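Long-range contacts in beta-porphyranase A (Bacteroides plebeius, PDB 4AW7), which hydrolyses the linkages between beta-D-galactopyranose and alpha-L-galactopyranose-6-sulfate in the red-algal polysaccharide porphyran, releasing mostly the sulfated disaccharide: residues Ala199-Asn204 with Arg544-Gly549; Arg508-Arg513 with Val578-Leu583. All blocks are in the same frame, centred on the assembly; numbering follows the deposited sequence.

Contact 1. Residues Ala199-Asn204 with Arg544-Gly549; sequences AWEDGN and RNIFFG
Glu-201 and Phe-548 bring the two backbones to their nearest CA-CA approach, 6.7 Å, where a type I turn from Ala-199 to Asp-202 meets the start of strand 546-555. No backbone hydrogen bond joins the segments, so the contact rests on side chains. Glu-201 carries most of it. Its chain bends at chi2, which turns the carboxylate over toward Arg-544 while Glu-201 CG lies against Ile-546 CG2 at 3.7 Å. The salt bridge uses one oxygen: Arg-544 NH2 gives a hydrogen bond to Glu-201 OE2 (2.8 Å, 157° at the hydrogen). OE2 sits in the guanidinium plane, yet the donor arrives from above the carboxylate plane, and the two planes are 58° apart, which excludes a flat two-pronged pairing. A water bridges Glu-201 OE2 and Arg-544 NH1, donating to the first and accepting from the second. The guanidinium is anchored on its own segment as well, by a bond from Arg-544 NH2 to Ile-546 O (3.0 Å), while Arg-544 NE bonds to Gln-541. The other carboxylate oxygen, Glu-201 OE1, approaches Phe-548 CD2 to 3.4 Å, with carboxylate and ring planes 25° apart. Beyond it Phe-548 CE2 lies 3.8 Å from Trp-200 CD1, rim to rim, neither ring over the other's face. Helix 245-262 packs against both aromatic residues and takes the Trp-200 NE1 bond at Val-250 O, and Trp-208 stacks edge-to-face with Trp-200. The contact thus joins the turn before helix 206-210 to an outermost strand of the C-terminal five-stranded sheet.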
loop_
_atom_site.group_PDB
_atom_site.type_symbol
_atom_site.label_atom_id
_atom_site.label_comp_id
_atom_site.label_asym_id
_atom_site.label_seq_id
_atom_site.Cartn_x
_atom_site.Cartn_y
_atom_site.Cartn_z
ATOM N N ALA A 199 11.544 8.478 -1.064
ATOM C CA ALA A 199 12.075 9.316 -2.144
ATOM C C ALA A 199 13.266 8.643 -2.796
ATOM O O ALA A 199 14.405 9.146 -2.763
ATOM C CB ALA A 199 12.399 10.726 -1.617
ATOM N N TRP A 200 13.047 7.458 -3.368
ATOM C CA TRP A 200 14.114 6.645 -3.930
ATOM C C TRP A 200 15.021 7.454 -4.844
ATOM O O TRP A 200 16.268 7.263 -4.863
ATOM C CB TRP A 200 13.560 5.450 -4.683
ATOM C CG TRP A 200 12.630 4.532 -3.915
ATOM C CD1 TRP A 200 11.731 3.686 -4.514
ATOM C CD2 TRP A 200 12.533 4.267 -2.487
ATOM N NE1 TRP A 200 11.082 2.946 -3.575
ATOM C CE2 TRP A 200 11.555 3.266 -2.323
ATOM C CE3 TRP A 200 13.151 4.772 -1.334
ATOM C CZ2 TRP A 200 11.165 2.799 -1.059
ATOM C CZ3 TRP A 200 12.759 4.299 -0.095
ATOM C CH2 TRP A 200 11.770 3.336 0.032
ATOM N N GLU A 201 14.410 8.310 -5.647
ATOM C CA GLU A 201 15.086 9.124 -6.637
ATOM C C GLU A 201 16.003 10.204 -6.071
ATOM O O GLU A 201 16.812 10.742 -6.851
ATOM C CB GLU A 201 14.037 9.809 -7.535
ATOM C CG GLU A 201 13.219 10.972 -6.934
ATOM C CD GLU A 201 12.094 10.597 -5.976
ATOM O OE1 GLU A 201 11.867 9.420 -5.678
ATOM O OE2 GLU A 201 11.386 11.507 -5.534
ATOM N N ASP A 202 15.874 10.607 -4.810
ATOM C CA ASP A 202 16.679 11.718 -4.296
ATOM C C ASP A 202 18.168 11.471 -4.482
ATOM O O ASP A 202 18.678 10.360 -4.364
ATOM C CB ASP A 202 16.390 12.007 -2.828
ATOM C CG ASP A 202 15.275 12.989 -2.584
ATOM O OD1 ASP A 202 14.663 13.487 -3.534
ATOM O OD2 ASP A 202 14.989 13.249 -1.383
ATOM N N GLY A 203 18.873 12.548 -4.804
ATOM C CA GLY A 203 20.314 12.465 -4.949
ATOM C C GLY A 203 20.739 11.573 -6.094
ATOM O O GLY A 203 21.678 10.795 -5.984
ATOM N N ASN A 204 19.969 11.601 -7.188
ATOM C CA ASN A 204 20.285 10.745 -8.319
ATOM C C ASN A 204 20.245 9.273 -7.919
ATOM O O ASN A 204 21.074 8.481 -8.343
ATOM C CB ASN A 204 21.682 11.085 -8.848
ATOM C CG ASN A 204 21.812 10.840 -10.304
ATOM O OD1 ASN A 204 20.849 11.037 -11.055
ATOM N ND2 ASN A 204 23.013 10.461 -10.742
ATOM N N ARG A 544 7.129 18.983 -8.780
ATOM C CA ARG A 544 8.271 18.259 -8.260
ATOM C C ARG A 544 9.438 18.639 -9.181
ATOM O O ARG A 544 9.266 18.895 -10.357
ATOM C CB ARG A 544 7.954 16.732 -8.223
ATOM C CG ARG A 544 6.973 16.300 -7.080
ATOM C CD ARG A 544 6.420 14.856 -7.180
ATOM N NE ARG A 544 7.514 13.951 -7.479
ATOM C CZ ARG A 544 8.248 13.269 -6.599
ATOM N NH1 ARG A 544 8.004 13.301 -5.303
ATOM N NH2 ARG A 544 9.253 12.566 -7.045
ATOM N N ASN A 545 10.620 18.647 -8.668
ATOM C CA ASN A 545 11.793 18.822 -9.463
ATOM C C ASN A 545 12.180 17.540 -10.200
ATOM O O ASN A 545 12.687 17.583 -11.348
ATOM C CB ASN A 545 12.915 19.253 -8.495
ATOM C CG ASN A 545 14.279 19.331 -9.155
ATOM O OD1 ASN A 545 14.457 20.036 -10.131
ATOM N ND2 ASN A 545 15.254 18.615 -8.594
ATOM N N ILE A 546 11.925 16.378 -9.566
ATOM C CA ILE A 546 12.204 15.087 -10.169
ATOM C C ILE A 546 10.898 14.372 -10.357
ATOM O O ILE A 546 10.136 14.191 -9.402
ATOM C CB ILE A 546 13.146 14.204 -9.307
ATOM C CG1 ILE A 546 14.410 14.983 -8.893
ATOM C CG2 ILE A 546 13.434 12.900 -10.053
ATOM C CD1 ILE A 546 15.110 14.394 -7.662
ATOM N N PHE A 547 10.643 13.942 -11.584
ATOM C CA PHE A 547 9.546 13.029 -11.854
ATOM C C PHE A 547 9.998 11.640 -11.463
ATOM O O PHE A 547 11.025 11.166 -11.902
ATOM C CB PHE A 547 9.191 12.988 -13.334
ATOM C CG PHE A 547 8.089 11.995 -13.682
ATOM C CD1 PHE A 547 6.790 12.344 -13.540
ATOM C CD2 PHE A 547 8.399 10.700 -14.069
ATOM C CE1 PHE A 547 5.768 11.439 -13.831
ATOM C CE2 PHE A 547 7.371 9.789 -14.381
ATOM C CZ PHE A 547 6.083 10.178 -14.250
ATOM N N PHE A 548 9.240 10.981 -10.588
ATOM C CA PHE A 548 9.463 9.570 -10.284
ATOM C C PHE A 548 8.130 8.871 -10.358
ATOM O O PHE A 548 7.250 9.128 -9.541
ATOM C CB PHE A 548 10.136 9.355 -8.934
ATOM C CG PHE A 548 10.460 7.909 -8.664
ATOM C CD1 PHE A 548 11.220 7.169 -9.555
ATOM C CD2 PHE A 548 10.023 7.282 -7.508
ATOM C CE1 PHE A 548 11.502 5.863 -9.340
ATOM C CE2 PHE A 548 10.347 5.938 -7.248
ATOM C CZ PHE A 548 11.094 5.236 -8.164
ATOM N N GLY A 549 7.956 8.058 -11.400
ATOM C CA GLY A 549 6.650 7.476 -11.651
ATOM C C GLY A 549 6.739 6.286 -12.582
ATOM O O GLY A 549 7.661 6.192 -13.395
HETATM O O HOH W 1 9.738 11.977 -3.355
#

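Contact 2. Residues Arg508-Arg513 with Val578-Leu583; sequences RMSIGR and VSSMIL
Arg-508 and Ile-582 start an antiparallel ladder; the axes of the two short strand segments approach to 4.5 Å and run at 172°. They form a hydrogen-bonded pair, with Arg-508 N to Ile-582 O at 2.8 Å and the return bond from Ile-582 N to Arg-508 O at 3.2 Å. Their side chains run side by side in the same direction, and Arg-508 CD passes Ile-582 CG2 at 4.2 Å. Arg-508 bends at chi3, and its guanidinium makes salt bridges to Asp-252 and Glu-248 of helix 245-262. On the other face Met-509 is extended as far as SD, with CG anti to the backbone N (chi1 173°), whereas Met-581 has CG beside its backbone N and bends at chi2. Those two torsions lay Met-581 SD alongside Met-509 CG, 3.9 Å away. Farther along this face, the CG2 branches of Ile-511 and Val-578 meet more loosely. Ser-510 and Ser-580 share the face of Arg-508 and Ile-582. Their hydroxyls are joined through one water, which hydrogen-bonds to Ser-510 OG and to Ser-580 OG and lies 2.8 Å from Arg-508 O. Ser-510 N bonds to Ser-580 O, yet Ser-510 O turns to the preceding residue and accepts from Ser-579 N at 2.8 Å. The angle at that hydrogen is only 137°, and the donor stands above the carbonyl plane rather than on a lone pair. Val-578 CA adds a CA-H...O contact to the same oxygen. The pairing accordingly slips by one residue between Ser-510 and Ile-511. With Ser-579 and Ser-580 both facing Ser-510, this is a classic beta bulge inside the C-terminal sheet.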
loop_
_atom_site.group_PDB
_atom_site.type_symbol
_atom_site.label_atom_id
_atom_site.label_comp_id
_atom_site.label_asym_id
_atom_site.label_seq_id
_atom_site.Cartn_x
_atom_site.Cartn_y
_atom_site.Cartn_z
ATOM N N ARG A 508 5.310 -2.001 -17.309
ATOM C CA ARG A 508 5.308 -1.012 -16.221
ATOM C C ARG A 508 6.708 -0.418 -16.211
ATOM O O ARG A 508 7.658 -1.030 -15.701
ATOM C CB ARG A 508 5.019 -1.713 -14.927
ATOM C CG ARG A 508 3.670 -2.398 -14.865
ATOM C CD ARG A 508 3.451 -3.149 -13.592
ATOM N NE ARG A 508 3.471 -2.333 -12.375
ATOM C CZ ARG A 508 2.440 -1.714 -11.859
ATOM N NH1 ARG A 508 1.251 -1.779 -12.396
ATOM N NH2 ARG A 508 2.639 -1.030 -10.734
ATOM N N MET A 509 6.840 0.774 -16.805
ATOM C CA MET A 509 8.131 1.428 -16.985
ATOM C C MET A 509 8.267 2.523 -15.939
ATOM O O MET A 509 7.545 3.526 -16.029
ATOM C CB MET A 509 8.176 2.027 -18.393
ATOM C CG MET A 509 9.373 2.878 -18.676
ATOM S SD MET A 509 9.441 3.646 -20.290
ATOM C CE MET A 509 8.086 4.801 -20.151
ATOM N N SER A 510 9.169 2.333 -14.985
ATOM C CA SER A 510 9.386 3.337 -13.944
ATOM C C SER A 510 10.660 4.105 -14.224
ATOM O O SER A 510 11.713 3.485 -14.461
ATOM C CB SER A 510 9.381 2.720 -12.546
ATOM O OG SER A 510 8.118 2.149 -12.185
ATOM N N ILE A 511 10.514 5.434 -14.141
ATOM C CA ILE A 511 11.627 6.342 -14.422
ATOM C C ILE A 511 11.686 7.413 -13.350
ATOM O O ILE A 511 10.673 7.865 -12.824
ATOM C CB ILE A 511 11.546 6.973 -15.833
ATOM C CG1 ILE A 511 10.270 7.771 -16.008
ATOM C CG2 ILE A 511 11.680 5.883 -16.910
ATOM C CD1 ILE A 511 10.184 8.559 -17.362
ATOM N N GLY A 512 12.920 7.824 -13.038
ATOM C CA GLY A 512 13.201 9.013 -12.225
ATOM C C GLY A 512 14.059 9.920 -13.091
ATOM O O GLY A 512 15.189 9.569 -13.432
ATOM N N ARG A 513 13.513 11.080 -13.444
ATOM C CA ARG A 513 14.241 12.015 -14.320
ATOM C C ARG A 513 13.835 13.428 -13.931
ATOM O O ARG A 513 12.752 13.664 -13.413
ATOM C CB ARG A 513 13.871 11.810 -15.807
ATOM C CG ARG A 513 13.903 10.376 -16.332
ATOM C CD ARG A 513 13.848 10.340 -17.807
ATOM N NE ARG A 513 15.166 10.688 -18.366
ATOM C CZ ARG A 513 15.412 11.022 -19.639
ATOM N NH1 ARG A 513 14.429 11.196 -20.487
ATOM N NH2 ARG A 513 16.661 11.276 -20.010
ATOM N N VAL A 578 16.187 4.646 -15.465
ATOM C CA VAL A 578 15.064 3.693 -15.491
ATOM C C VAL A 578 15.209 2.889 -14.194
ATOM O O VAL A 578 16.156 2.145 -14.001
ATOM C CB VAL A 578 15.118 2.762 -16.702
ATOM C CG1 VAL A 578 13.938 1.790 -16.648
ATOM C CG2 VAL A 578 15.105 3.552 -18.002
ATOM N N SER A 579 14.261 3.056 -13.265
ATOM C CA SER A 579 14.364 2.386 -11.956
ATOM C C SER A 579 13.953 0.916 -12.007
ATOM O O SER A 579 14.632 0.074 -11.454
ATOM C CB SER A 579 13.572 3.164 -10.907
ATOM O OG SER A 579 12.227 3.323 -11.322
ATOM N N SER A 580 12.854 0.641 -12.720
ATOM C CA SER A 580 12.398 -0.755 -12.847
ATOM C C SER A 580 11.607 -0.905 -14.135
ATOM O O SER A 580 10.965 0.033 -14.634
ATOM C CB SER A 580 11.563 -1.200 -11.634
ATOM O OG SER A 580 10.394 -0.418 -11.444
ATOM N N MET A 581 11.643 -2.149 -14.626
ATOM C CA MET A 581 10.904 -2.586 -15.819
ATOM C C MET A 581 10.270 -3.913 -15.477
ATOM O O MET A 581 10.949 -4.875 -15.180
ATOM C CB MET A 581 11.860 -2.723 -17.012
ATOM C CG MET A 581 12.469 -1.400 -17.466
ATOM S SD MET A 581 11.363 -0.414 -18.471
ATOM C CE MET A 581 11.649 -1.185 -20.072
ATOM N N ILE A 582 8.935 -3.927 -15.539
ATOM C CA ILE A 582 8.153 -5.110 -15.154
ATOM C C ILE A 582 7.135 -5.361 -16.263
ATOM O O ILE A 582 6.453 -4.436 -16.699
ATOM C CB ILE A 582 7.430 -4.875 -13.809
ATOM C CG1 ILE A 582 8.457 -4.671 -12.692
ATOM C CG2 ILE A 582 6.481 -6.051 -13.461
ATOM C CD1 ILE A 582 7.902 -4.102 -11.396
ATOM N N LEU A 583 7.029 -6.618 -16.726
ATOM C CA LEU A 583 5.990 -6.961 -17.689
ATOM C C LEU A 583 4.783 -7.535 -16.945
ATOM O O LEU A 583 4.927 -8.421 -16.114
ATOM C CB LEU A 583 6.470 -7.982 -18.733
ATOM C CG LEU A 583 7.435 -7.448 -19.775
ATOM C CD1 LEU A 583 7.955 -8.569 -20.637
ATOM C CD2 LEU A 583 6.749 -6.392 -20.627
HETATM O O HOH W 2 8.080 -0.577 -12.927
#

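In the fold
From the N terminus, the chain first passes 199-204, in the loop after strand 189-195 of the parallel catalytic sheet, then reaches 508-513 in the C-terminal region. Contact 1 closes a loop of 339 intervening residues on arriving at 544-549; contact 2 closes a loop of 64 at 578-583. Because their segments alternate, the two loops cross rather than nest. Strands 503-514 and 546-555 are sheet neighbours, and probable hydrogen bonds from Phe-547 N to Arg-513 O and Ile-511 N to Gly-549 O connect the contacts directly. Contact 2 is internal to that sheet, since strands 503-514 and 577-589 are adjacent in it, while contact 1 ties an outermost strand, 546-555, to the catalytic part.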